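Lipoprotein (Burkholderia cenocepacia, PDB 4QHQ) binds methionine in the cleft of a periplasmic-binding-protein fold and probably delivers it to an ABC transporter as a membrane-attached lipoprotein. Local coordinates at residues 171-176 / 235-240; 158-163 / 177-182; 81-86 / 115-120; 102-105 / 110-113; 17-22 / 30-35. All blocks are in the same frame, centred on the assembly; numbering follows the deposited sequence.

Overall arrangement
Interaction 5 comes first along the chain, then interaction 3 with interaction 4 nested in the loop it closes, then interactions 2 and 1, whose segments cross. Interaction 5 lies apart: its centre is about 30 Å from those of interactions 3 and 4, on the opposite side of the chain's centre, in the six-stranded sheet. Interactions 3 and 4, about 8 Å apart between centres, share helix 108-120 and the five-stranded sheet. Interactions 1 and 2 share helix 173-178. Interaction 1 brings that helix to the C-terminal segment 235-240, which returns to the six-stranded sheet. Interactions 1 and 4 both touch the bound methionine, so ligand binding draws on elements far apart in sequence.

Interaction 1: residues 171-176 / 235-240; sequences INTNYA and GSMVAS. With MET (methionine), chain B.
T173, in the first turn of helix 173-178, meets S236 and M237 of the C-terminal segment through its methyl group and, by way of a water, through its hydroxyl. CG2 stands anti to the backbone N (chi1, measured to OG1, is -72°), which carries it toward 235-240, where it lies 4.1 Å from S236 O and 4.3 Å from M237 CG. OG1 takes the place beside the backbone N and donates to a water 2.8 Å away; the same water donates to S236 O, also at 2.8 Å, and joins the two segments by a polar bridge alongside the loose methyl packing. S236 OG faces the methyl too, but its hydrogen bond goes to F233 O. N172 and N174, on either side of T173 in sequence, line the methionine pocket. N174 has CG between its backbone N and carbonyl carbon (chi1 64°), a position that sends the amide to the ligand: OD1 is 3.5 Å from CA of the bound methionine. The bond from OD1 to Y38 OH fixes the amide, whose ND2 sits 3.3 Å above the plane of the Y175 ring, over its centre. The contact joins the two main sheets: I171 pairs with G84 in the five-stranded one, V238 with I80 of strand 72-80 in the six-stranded one, and M237 packs on L177 of helix 173-178 and on Y79.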
# COMPACT_ATOMS: atom_id res chain seq x y z
N ILE A 171 -4.16 -3.94 8.05
CA ILE A 171 -4.11 -4.55 6.72
C ILE A 171 -4.14 -3.51 5.63
O ILE A 171 -5.02 -2.64 5.62
CB ILE A 171 -5.30 -5.52 6.50
CG1 ILE A 171 -5.40 -6.54 7.64
CG2 ILE A 171 -5.19 -6.25 5.15
CD1 ILE A 171 -6.53 -7.55 7.45
N ASN A 172 -3.16 -3.57 4.73
CA ASN A 172 -3.13 -2.70 3.55
C ASN A 172 -4.42 -2.77 2.76
O ASN A 172 -4.99 -3.83 2.55
CB ASN A 172 -1.95 -3.04 2.64
CG ASN A 172 -0.61 -2.73 3.26
OD1 ASN A 172 -0.07 -1.62 3.10
ND2 ASN A 172 -0.06 -3.70 3.96
N THR A 173 -4.88 -1.61 2.31
CA THR A 173 -6.18 -1.52 1.67
C THR A 173 -6.33 -2.41 0.43
O THR A 173 -7.39 -2.99 0.23
CB THR A 173 -6.54 -0.05 1.42
OG1 THR A 173 -6.83 0.56 2.68
CG2 THR A 173 -7.72 0.09 0.49
N ASN A 174 -5.28 -2.55 -0.39
CA ASN A 174 -5.41 -3.41 -1.58
C ASN A 174 -5.77 -4.85 -1.19
O ASN A 174 -6.62 -5.47 -1.82
CB ASN A 174 -4.16 -3.35 -2.46
CG ASN A 174 -2.93 -3.89 -1.78
OD1 ASN A 174 -2.35 -3.24 -0.91
ND2 ASN A 174 -2.53 -5.10 -2.16
N TYR A 175 -5.13 -5.35 -0.14
CA TYR A 175 -5.41 -6.70 0.33
C TYR A 175 -6.75 -6.79 1.05
O TYR A 175 -7.46 -7.79 0.92
CB TYR A 175 -4.28 -7.20 1.24
CG TYR A 175 -2.96 -7.39 0.52
CD1 TYR A 175 -2.89 -8.15 -0.65
CD2 TYR A 175 -1.80 -6.83 1.01
CE1 TYR A 175 -1.69 -8.33 -1.30
CE2 TYR A 175 -0.59 -6.99 0.35
CZ TYR A 175 -0.54 -7.75 -0.79
OH TYR A 175 0.65 -7.95 -1.46
N ALA A 176 -7.09 -5.76 1.83
CA ALA A 176 -8.38 -5.72 2.51
C ALA A 176 -9.52 -5.77 1.50
O ALA A 176 -10.43 -6.59 1.63
CB ALA A 176 -8.49 -4.49 3.40
N GLY A 235 -14.50 5.41 -1.56
CA GLY A 235 -13.80 6.34 -0.69
C GLY A 235 -12.59 5.76 0.02
O GLY A 235 -11.83 6.49 0.64
N SER A 236 -12.41 4.44 -0.07
CA SER A 236 -11.26 3.80 0.55
C SER A 236 -9.96 4.12 -0.19
O SER A 236 -8.86 3.98 0.36
CB SER A 236 -11.45 2.28 0.60
OG SER A 236 -11.41 1.72 -0.70
N MET A 237 -10.09 4.56 -1.44
CA MET A 237 -8.96 5.00 -2.24
C MET A 237 -9.32 6.39 -2.74
O MET A 237 -10.43 6.61 -3.23
CB MET A 237 -8.72 4.04 -3.40
CG MET A 237 -8.17 2.69 -2.93
SD MET A 237 -8.38 1.35 -4.12
CE MET A 237 -7.60 2.04 -5.58
N VAL A 238 -8.39 7.32 -2.57
CA VAL A 238 -8.60 8.71 -2.95
C VAL A 238 -7.55 9.09 -4.00
O VAL A 238 -6.36 8.91 -3.77
CB VAL A 238 -8.51 9.64 -1.72
CG1 VAL A 238 -8.59 11.09 -2.16
CG2 VAL A 238 -9.62 9.31 -0.70
N ALA A 239 -8.01 9.58 -5.14
CA ALA A 239 -7.08 9.93 -6.21
C ALA A 239 -6.05 10.93 -5.74
O ALA A 239 -6.35 11.85 -4.97
CB ALA A 239 -7.83 10.47 -7.44
N SER A 240 -4.82 10.77 -6.22
CA SER A 240 -3.74 11.68 -5.87
C SER A 240 -3.46 12.67 -7.00
O SER A 240 -2.35 13.17 -7.13
CB SER A 240 -2.47 10.92 -5.53
OG SER A 240 -2.68 10.01 -4.47
N MET B . -1.41 -0.03 -2.07
CA MET B . -0.64 -0.23 -0.85
C MET B . -0.99 0.81 0.19
O MET B . -1.16 1.97 -0.16
CB MET B . 0.86 -0.17 -1.18
CG MET B . 1.78 -0.42 0.04
SD MET B . 3.53 -0.29 -0.39
CE MET B . 3.74 -1.71 -1.47
OXT MET B . -1.14 0.50 1.39
O HOH W 1 -8.53 2.77 2.82

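Interaction 2: residues 158-163 / 177-182; sequences QLPRVL and LAANLQ
P160 and A179 make the tight end of this contact, with P160 CB 3.5 Å from A179 CB. The proline ring also brings CG to 4.0 Å from the same methyl, so A179 lies against one corner of the ring. Further along, L163 and L181 reach toward each other tip to tip, CD1 to CD1, at 3.8 Å. The L181 side chain has CG anti to its carbonyl carbon (chi1 -58°), which directs the branch back at L163. These two leucines are buried, whereas the proline–alanine pair is partly exposed. The outer side is looser and polar: exposed R161 gives a hydrogen bond from NH2 to Q158 OE1 of its own segment, 2.9 Å. That bond is bent, 136° at the hydrogen, and the donor stands above the carbonyl plane. A Schellman motif ends helix 173-178 here, with N180 at positive phi, N180 N bonded to L177 O and L181 N to A176 O; the turn brings A179 and L181 to the same partner segment. P160 and L163 also rest on I171 of strand 168-171. Since the segments meet through aliphatic carbons alone, the contact depends on shape and burial, while the hydrogen bonds named here stay within each side of it.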
# COMPACT_ATOMS: atom_id res chain seq x y z
N GLN A 158 -0.81 -11.91 3.55
CA GLN A 158 -1.42 -13.00 4.30
C GLN A 158 -2.39 -12.52 5.38
O GLN A 158 -3.20 -13.31 5.87
CB GLN A 158 -0.36 -13.90 4.95
CG GLN A 158 0.66 -14.51 4.01
CD GLN A 158 0.05 -15.44 2.97
OE1 GLN A 158 -1.06 -15.94 3.13
NE2 GLN A 158 0.79 -15.68 1.89
N LEU A 159 -2.30 -11.25 5.75
CA LEU A 159 -3.06 -10.71 6.88
C LEU A 159 -4.59 -10.95 6.86
O LEU A 159 -5.15 -11.29 7.91
CB LEU A 159 -2.71 -9.24 7.10
CG LEU A 159 -1.30 -9.05 7.68
CD1 LEU A 159 -0.82 -7.61 7.54
CD2 LEU A 159 -1.23 -9.51 9.13
N PRO A 160 -5.25 -10.78 5.70
CA PRO A 160 -6.70 -11.07 5.72
C PRO A 160 -7.01 -12.50 6.11
O PRO A 160 -8.06 -12.77 6.71
CB PRO A 160 -7.13 -10.83 4.27
CG PRO A 160 -6.14 -9.85 3.74
CD PRO A 160 -4.84 -10.16 4.42
N ARG A 161 -6.10 -13.42 5.80
CA ARG A 161 -6.33 -14.83 6.06
C ARG A 161 -5.91 -15.32 7.45
O ARG A 161 -5.94 -16.51 7.71
CB ARG A 161 -5.71 -15.69 4.95
CG ARG A 161 -6.42 -15.47 3.62
CD ARG A 161 -5.88 -16.37 2.50
NE ARG A 161 -4.50 -16.07 2.11
CZ ARG A 161 -4.13 -14.99 1.42
NH1 ARG A 161 -5.04 -14.09 1.06
NH2 ARG A 161 -2.85 -14.81 1.09
N VAL A 162 -5.55 -14.39 8.33
CA VAL A 162 -5.35 -14.75 9.74
C VAL A 162 -6.35 -14.06 10.67
O VAL A 162 -6.27 -14.20 11.89
CB VAL A 162 -3.91 -14.46 10.25
CG1 VAL A 162 -2.87 -15.16 9.37
CG2 VAL A 162 -3.65 -12.96 10.34
N LEU A 163 -7.29 -13.32 10.10
CA LEU A 163 -8.28 -12.59 10.90
C LEU A 163 -9.05 -13.46 11.89
O LEU A 163 -9.43 -12.98 12.96
CB LEU A 163 -9.25 -11.84 10.00
CG LEU A 163 -8.73 -10.45 9.63
CD1 LEU A 163 -9.67 -9.77 8.65
CD2 LEU A 163 -8.55 -9.59 10.88
N LEU A 177 -9.44 -4.92 0.48
CA LEU A 177 -10.46 -4.92 -0.56
C LEU A 177 -10.55 -6.26 -1.30
O LEU A 177 -11.64 -6.72 -1.60
CB LEU A 177 -10.19 -3.78 -1.56
CG LEU A 177 -10.48 -2.37 -1.03
CD1 LEU A 177 -9.95 -1.33 -1.99
CD2 LEU A 177 -11.97 -2.16 -0.78
N ALA A 178 -9.40 -6.87 -1.58
CA ALA A 178 -9.39 -8.13 -2.31
C ALA A 178 -10.01 -9.25 -1.48
O ALA A 178 -10.48 -10.24 -2.03
CB ALA A 178 -7.98 -8.49 -2.75
N ALA A 179 -10.03 -9.06 -0.16
CA ALA A 179 -10.63 -10.02 0.76
C ALA A 179 -12.05 -9.64 1.13
O ALA A 179 -12.62 -10.19 2.07
CB ALA A 179 -9.77 -10.14 2.00
N ASN A 180 -12.62 -8.69 0.39
CA ASN A 180 -13.99 -8.22 0.60
C ASN A 180 -14.24 -7.50 1.93
O ASN A 180 -15.37 -7.47 2.44
CB ASN A 180 -15.02 -9.33 0.37
CG ASN A 180 -15.04 -9.80 -1.07
OD1 ASN A 180 -15.60 -9.14 -1.95
ND2 ASN A 180 -14.41 -10.95 -1.34
N LEU A 181 -13.18 -6.92 2.48
CA LEU A 181 -13.31 -5.98 3.58
C LEU A 181 -13.42 -4.58 2.99
O LEU A 181 -12.76 -4.27 2.00
CB LEU A 181 -12.09 -6.06 4.50
CG LEU A 181 -11.79 -7.43 5.12
CD1 LEU A 181 -10.38 -7.46 5.68
CD2 LEU A 181 -12.82 -7.76 6.20
N GLN A 182 -14.28 -3.75 3.56
CA GLN A 182 -14.40 -2.37 3.10
C GLN A 182 -13.85 -1.43 4.15
O GLN A 182 -14.41 -1.32 5.24
CB GLN A 182 -15.86 -2.03 2.77
CG GLN A 182 -16.12 -0.55 2.53
CD GLN A 182 -15.19 0.06 1.48
OE1 GLN A 182 -14.55 1.09 1.72
NE2 GLN A 182 -15.13 -0.57 0.31

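Interaction 3: residues 81-86 / 115-120; sequences SPIGVY and LLLLQT
Helix 108-120 covers a face of the five-stranded mixed sheet, and this contact is where its later part packs on strand 84-86 and the residue leading into it. L117 carries most of the packing. Its CG is anti to the backbone N (chi1 178°), which points the side chain from the helix toward 81-86 and places CD2 among three partners. That methyl lies 3.8 Å from V85 CG2, 4.1 Å from I83 CG2 and 3.6 Å from the carbonyl oxygen I83 O. Both I83 and V85 cross L117 obliquely, each offering one branch. In I83 the touching CG2 sits between the backbone N and the carbonyl carbon. L118 adds a more distant touch, its CD2 4.5 Å from V85 CG2. Between I83 and V85 comes G84, the first residue of the strand, whose backbone pairs with I171, while V85 also packs on A168 and V170 of strand 168-171. I83 N is hydrogen-bonded to E191 OE1, and the side chain of I83 comes within about 5 Å of the bound methionine. With one leucine methyl shared by two branched side chains and set against a carbonyl oxygen, all buried, the contact rests on apolar packing and burial, while G84 and V85 use their backbones to pair with neighbouring strands.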
# COMPACT_ATOMS: atom_id res chain seq x y z
N SER A 81 -4.55 5.44 0.07
CA SER A 81 -5.54 4.54 0.65
C SER A 81 -5.22 4.30 2.11
O SER A 81 -4.45 3.39 2.43
CB SER A 81 -5.58 3.22 -0.12
OG SER A 81 -4.31 2.59 -0.11
N PRO A 82 -5.79 5.12 2.99
CA PRO A 82 -5.55 5.02 4.44
C PRO A 82 -5.67 3.59 4.96
O PRO A 82 -6.64 2.89 4.68
CB PRO A 82 -6.65 5.91 5.03
CG PRO A 82 -6.84 6.96 3.98
CD PRO A 82 -6.75 6.20 2.68
N ILE A 83 -4.65 3.16 5.68
CA ILE A 83 -4.61 1.79 6.16
C ILE A 83 -5.53 1.64 7.36
O ILE A 83 -5.65 2.55 8.20
CB ILE A 83 -3.16 1.35 6.45
CG1 ILE A 83 -3.05 -0.17 6.56
CG2 ILE A 83 -2.57 2.06 7.65
CD1 ILE A 83 -1.62 -0.69 6.41
N GLY A 84 -6.20 0.50 7.43
CA GLY A 84 -7.15 0.27 8.50
C GLY A 84 -6.76 -0.86 9.43
O GLY A 84 -5.90 -1.70 9.11
N VAL A 85 -7.42 -0.85 10.58
CA VAL A 85 -7.36 -1.95 11.54
C VAL A 85 -8.69 -2.69 11.44
O VAL A 85 -9.77 -2.07 11.45
CB VAL A 85 -7.22 -1.41 12.97
CG1 VAL A 85 -7.12 -2.56 13.96
CG2 VAL A 85 -6.00 -0.52 13.10
N TYR A 86 -8.60 -4.02 11.36
CA TYR A 86 -9.75 -4.88 11.15
C TYR A 86 -9.82 -5.92 12.25
O TYR A 86 -8.81 -6.30 12.83
CB TYR A 86 -9.69 -5.59 9.79
CG TYR A 86 -9.63 -4.61 8.66
CD1 TYR A 86 -8.43 -4.08 8.24
CD2 TYR A 86 -10.80 -4.15 8.07
CE1 TYR A 86 -8.37 -3.14 7.23
CE2 TYR A 86 -10.77 -3.22 7.07
CZ TYR A 86 -9.55 -2.73 6.64
OH TYR A 86 -9.52 -1.79 5.64
N LEU A 115 2.57 0.32 12.98
CA LEU A 115 2.89 0.59 14.37
C LEU A 115 2.62 2.05 14.71
O LEU A 115 2.20 2.36 15.83
CB LEU A 115 4.35 0.21 14.66
CG LEU A 115 4.62 -1.29 14.59
CD1 LEU A 115 6.07 -1.59 14.89
CD2 LEU A 115 3.71 -2.03 15.57
N LEU A 116 2.83 2.94 13.75
CA LEU A 116 2.51 4.35 13.95
C LEU A 116 1.01 4.55 14.11
O LEU A 116 0.57 5.33 14.96
CB LEU A 116 3.02 5.20 12.79
CG LEU A 116 4.53 5.38 12.68
CD1 LEU A 116 4.89 6.15 11.42
CD2 LEU A 116 5.06 6.09 13.91
N LEU A 117 0.21 3.84 13.32
CA LEU A 117 -1.24 3.93 13.45
C LEU A 117 -1.66 3.45 14.83
O LEU A 117 -2.47 4.09 15.50
CB LEU A 117 -1.95 3.13 12.38
CG LEU A 117 -3.48 3.14 12.47
CD1 LEU A 117 -4.04 4.55 12.38
CD2 LEU A 117 -4.10 2.25 11.43
N LEU A 118 -1.11 2.32 15.26
CA LEU A 118 -1.43 1.80 16.60
C LEU A 118 -1.00 2.79 17.69
O LEU A 118 -1.68 2.93 18.71
CB LEU A 118 -0.79 0.43 16.83
CG LEU A 118 -1.32 -0.73 16.00
CD1 LEU A 118 -0.58 -2.01 16.33
CD2 LEU A 118 -2.82 -0.91 16.19
N GLN A 119 0.10 3.49 17.45
CA GLN A 119 0.57 4.51 18.39
C GLN A 119 -0.40 5.69 18.39
O GLN A 119 -0.77 6.18 19.46
CB GLN A 119 1.98 4.98 18.02
CG GLN A 119 2.49 6.10 18.93
CD GLN A 119 3.96 6.40 18.72
OE1 GLN A 119 4.78 6.20 19.61
NE2 GLN A 119 4.30 6.91 17.53
N THR A 120 -0.80 6.13 17.20
CA THR A 120 -1.77 7.21 17.06
C THR A 120 -3.05 6.88 17.83
O THR A 120 -3.64 7.75 18.49
CB THR A 120 -2.11 7.47 15.57
OG1 THR A 120 -0.96 8.00 14.91
CG2 THR A 120 -3.25 8.48 15.45

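Interaction 4: residues 102-105 / 110-113; sequences LAVP and NENR. With MET (methionine), chain B.
The guanidinium of R113 presents an edge to the bound methionine and to N110: OXT of the ligand lies at that edge near the plane, and N110 OD1 lies at the edge in plane. N110 and R113 line the methionine pocket of this periplasmic-binding-protein fold, on the first turns of helix 108-120, which follows strand 101-105 closely. R113 NH1 donates to OXT at 2.8 Å with a bent angle of 139°, and to N110 OD1 in a weak bond of 3.4 Å that is straighter, 160°. The arginine chain is extended from CG to NE, with CG anti to the backbone N (chi1 178°), and so spans from helix to carboxylate; its NH2 forms a salt bridge with E191 OE1. The N110 amide is fixed by several partners, ND2 by D107 and OD1 also by H57 NE2, and ND2 comes 3.5 Å from the ligand SD. Where the helix meets the strand, P105 and N110 cross at about a right angle, CB to CB 3.9 Å. V104 CG2 adds a looser touch on E111 CG at 4.4 Å, and V104 also packs on A114 and on V170 of the adjoining strand. E111 extends along the end of the strand, its OE2 weakly bonded to V139 N and close to the like-charged E153 OE2, and the closest approach of the two segments is E111 CB to P105 O, 3.1 Å.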
# COMPACT_ATOMS: atom_id res chain seq x y z
N LEU A 102 -2.40 -9.20 18.01
CA LEU A 102 -2.53 -8.36 16.83
C LEU A 102 -1.59 -8.86 15.75
O LEU A 102 -0.62 -9.57 16.04
CB LEU A 102 -2.20 -6.90 17.13
CG LEU A 102 -2.98 -6.18 18.23
CD1 LEU A 102 -2.75 -4.68 18.17
CD2 LEU A 102 -4.46 -6.50 18.11
N ALA A 103 -1.88 -8.51 14.51
CA ALA A 103 -0.98 -8.82 13.41
C ALA A 103 -0.77 -7.56 12.58
O ALA A 103 -1.71 -6.79 12.36
CB ALA A 103 -1.55 -9.95 12.57
N VAL A 104 0.48 -7.35 12.18
CA VAL A 104 0.84 -6.22 11.31
C VAL A 104 1.73 -6.72 10.16
O VAL A 104 2.32 -7.81 10.26
CB VAL A 104 1.58 -5.10 12.10
CG1 VAL A 104 0.69 -4.54 13.20
CG2 VAL A 104 2.90 -5.60 12.66
N PRO A 105 1.85 -5.93 9.08
CA PRO A 105 2.79 -6.30 8.01
C PRO A 105 4.23 -6.40 8.50
O PRO A 105 4.59 -5.80 9.52
CB PRO A 105 2.66 -5.13 7.02
CG PRO A 105 1.28 -4.57 7.25
CD PRO A 105 1.13 -4.68 8.75
N ASN A 110 5.74 -0.69 5.70
CA ASN A 110 4.37 -0.90 6.14
C ASN A 110 4.25 -1.38 7.58
O ASN A 110 3.25 -1.10 8.24
CB ASN A 110 3.62 -1.81 5.17
CG ASN A 110 3.36 -1.14 3.85
OD1 ASN A 110 2.57 -0.18 3.77
ND2 ASN A 110 4.05 -1.60 2.82
N GLU A 111 5.27 -2.06 8.10
CA GLU A 111 5.29 -2.41 9.51
C GLU A 111 5.37 -1.12 10.31
O GLU A 111 4.62 -0.91 11.26
CB GLU A 111 6.47 -3.32 9.87
CG GLU A 111 6.56 -3.51 11.37
CD GLU A 111 7.27 -4.75 11.83
OE1 GLU A 111 7.83 -5.51 11.02
OE2 GLU A 111 7.26 -4.99 13.05
N ASN A 112 6.29 -0.24 9.91
CA ASN A 112 6.43 1.06 10.55
C ASN A 112 5.11 1.83 10.52
O ASN A 112 4.66 2.37 11.55
CB ASN A 112 7.53 1.86 9.88
CG ASN A 112 7.77 3.19 10.54
OD1 ASN A 112 8.22 3.25 11.68
ND2 ASN A 112 7.47 4.27 9.83
N ARG A 113 4.48 1.84 9.36
CA ARG A 113 3.21 2.50 9.17
C ARG A 113 2.14 1.96 10.11
O ARG A 113 1.39 2.73 10.74
CB ARG A 113 2.78 2.27 7.73
CG ARG A 113 1.43 2.87 7.36
CD ARG A 113 1.13 2.49 5.93
NE ARG A 113 -0.02 3.22 5.41
CZ ARG A 113 -0.51 3.03 4.19
NH1 ARG A 113 0.04 2.12 3.40
NH2 ARG A 113 -1.54 3.75 3.78
N MET B . -1.41 -0.03 -2.07
CA MET B . -0.64 -0.23 -0.85
C MET B . -0.99 0.81 0.19
O MET B . -1.16 1.97 -0.16
CB MET B . 0.86 -0.17 -1.18
CG MET B . 1.78 -0.42 0.04
SD MET B . 3.53 -0.29 -0.39
CE MET B . 3.74 -1.71 -1.47
OXT MET B . -1.14 0.50 1.39

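Interaction 5: residues 17-22 / 30-35; sequences VVQKVA and VKVIEF
Q19 of helix 10-26 reaches across to V30 and opens the contact with strand 30-35. Q19 has CG anti to the backbone N (chi1 180°) and is extended beyond it, which carries the chain out along the strand's first residues. Its CG lies 3.5 Å from V30 O and 4.4 Å from V30 CB, and the amide end comes close to the V30 carbonyl and the V32 side chain. The backbone of Q19 is joined to the strand as well: a water donates to Q19 O at 2.8 Å and accepts from V30 N at 2.9 Å, a bridge at the point where the two backbones come nearest. One turn further along, A22 sets its CB 3.7 Å from V30 CG2, the branch anti to the valine's carbonyl carbon, in a small apolar contact that is buried. A22 N is bonded to V18 O at 2.7 Å within the helix. The helix and strand segments run nearly antiparallel, at 168°, with axes 8.4 Å apart, as expected for the helix and second strand of a beta-alpha-beta unit, here strand 2-7, helix 10-26 and strand 30-35. The strand is an outermost one of the six-stranded sheet, bonded to strand 2-7 through K31 and I33, while V30 also packs on L216 of helix 211-220, V18 on A219 and Y220 of that helix, and V17 on helix 223-233.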
# COMPACT_ATOMS: atom_id res chain seq x y z
N VAL A 17 -8.85 0.09 -16.66
CA VAL A 17 -9.31 1.38 -17.14
C VAL A 17 -8.15 2.17 -17.75
O VAL A 17 -8.29 2.77 -18.82
CB VAL A 17 -9.99 2.20 -16.03
CG1 VAL A 17 -10.53 3.52 -16.58
CG2 VAL A 17 -11.12 1.39 -15.39
N VAL A 18 -7.01 2.18 -17.06
CA VAL A 18 -5.87 2.94 -17.55
C VAL A 18 -5.43 2.40 -18.92
O VAL A 18 -5.08 3.17 -19.82
CB VAL A 18 -4.67 2.87 -16.59
CG1 VAL A 18 -3.54 3.74 -17.11
CG2 VAL A 18 -5.07 3.31 -15.18
N GLN A 19 -5.47 1.08 -19.06
CA GLN A 19 -5.13 0.43 -20.32
C GLN A 19 -5.99 0.96 -21.46
O GLN A 19 -5.49 1.25 -22.56
CB GLN A 19 -5.31 -1.08 -20.19
CG GLN A 19 -4.99 -1.89 -21.43
CD GLN A 19 -5.13 -3.38 -21.19
OE1 GLN A 19 -4.13 -4.11 -21.15
NE2 GLN A 19 -6.36 -3.84 -21.00
N LYS A 20 -7.29 1.10 -21.20
CA LYS A 20 -8.22 1.61 -22.19
C LYS A 20 -7.95 3.08 -22.53
O LYS A 20 -7.87 3.44 -23.70
CB LYS A 20 -9.66 1.42 -21.71
N VAL A 21 -7.78 3.91 -21.51
CA VAL A 21 -7.48 5.32 -21.70
C VAL A 21 -6.15 5.51 -22.44
O VAL A 21 -6.06 6.33 -23.36
CB VAL A 21 -7.41 6.06 -20.35
CG1 VAL A 21 -6.98 7.50 -20.55
CG2 VAL A 21 -8.76 6.01 -19.66
N ALA A 22 -5.13 4.76 -22.04
CA ALA A 22 -3.82 4.85 -22.68
C ALA A 22 -3.92 4.59 -24.18
O ALA A 22 -3.30 5.29 -24.99
CB ALA A 22 -2.84 3.89 -22.04
N VAL A 30 -0.62 -0.77 -23.68
CA VAL A 30 -0.25 -1.15 -22.32
C VAL A 30 -0.66 -2.59 -22.02
O VAL A 30 -1.79 -2.99 -22.29
CB VAL A 30 -0.92 -0.22 -21.29
CG1 VAL A 30 -0.75 -0.75 -19.86
CG2 VAL A 30 -0.37 1.20 -21.41
N LYS A 31 0.28 -3.36 -21.49
CA LYS A 31 -0.04 -4.69 -21.00
C LYS A 31 0.08 -4.70 -19.49
O LYS A 31 1.07 -4.22 -18.93
CB LYS A 31 0.86 -5.75 -21.64
CG LYS A 31 0.72 -5.83 -23.15
CD LYS A 31 -0.71 -6.19 -23.58
CE LYS A 31 -0.84 -6.21 -25.10
NZ LYS A 31 -2.21 -6.62 -25.54
N VAL A 32 -0.94 -5.22 -18.82
CA VAL A 32 -0.95 -5.23 -17.37
C VAL A 32 -0.51 -6.58 -16.86
O VAL A 32 -1.17 -7.60 -17.10
CB VAL A 32 -2.35 -4.88 -16.84
CG1 VAL A 32 -2.36 -4.84 -15.32
CG2 VAL A 32 -2.80 -3.55 -17.40
N ILE A 33 0.63 -6.59 -16.19
CA ILE A 33 1.22 -7.82 -15.66
C ILE A 33 0.94 -7.87 -14.16
O ILE A 33 1.39 -7.01 -13.42
CB ILE A 33 2.75 -7.84 -15.85
CG1 ILE A 33 3.10 -7.58 -17.32
CG2 ILE A 33 3.33 -9.18 -15.41
CD1 ILE A 33 2.35 -8.47 -18.29
N GLU A 34 0.21 -8.89 -13.73
CA GLU A 34 -0.21 -8.99 -12.34
C GLU A 34 0.72 -9.82 -11.47
O GLU A 34 1.22 -10.87 -11.88
CB GLU A 34 -1.65 -9.52 -12.28
CG GLU A 34 -2.61 -8.67 -13.10
CD GLU A 34 -4.07 -9.03 -12.86
OE1 GLU A 34 -4.37 -9.64 -11.81
OE2 GLU A 34 -4.91 -8.70 -13.73
N PHE A 35 0.93 -9.34 -10.25
CA PHE A 35 1.74 -10.03 -9.25
C PHE A 35 0.85 -10.22 -8.04
O PHE A 35 -0.07 -9.43 -7.80
CB PHE A 35 2.97 -9.19 -8.88
CG PHE A 35 3.95 -9.03 -10.00
CD1 PHE A 35 3.77 -8.06 -10.97
CD2 PHE A 35 5.05 -9.86 -10.09
CE1 PHE A 35 4.68 -7.90 -12.00
CE2 PHE A 35 5.97 -9.72 -11.14
CZ PHE A 35 5.78 -8.74 -12.10
O HOH W 2 -3.29 0.36 -24.05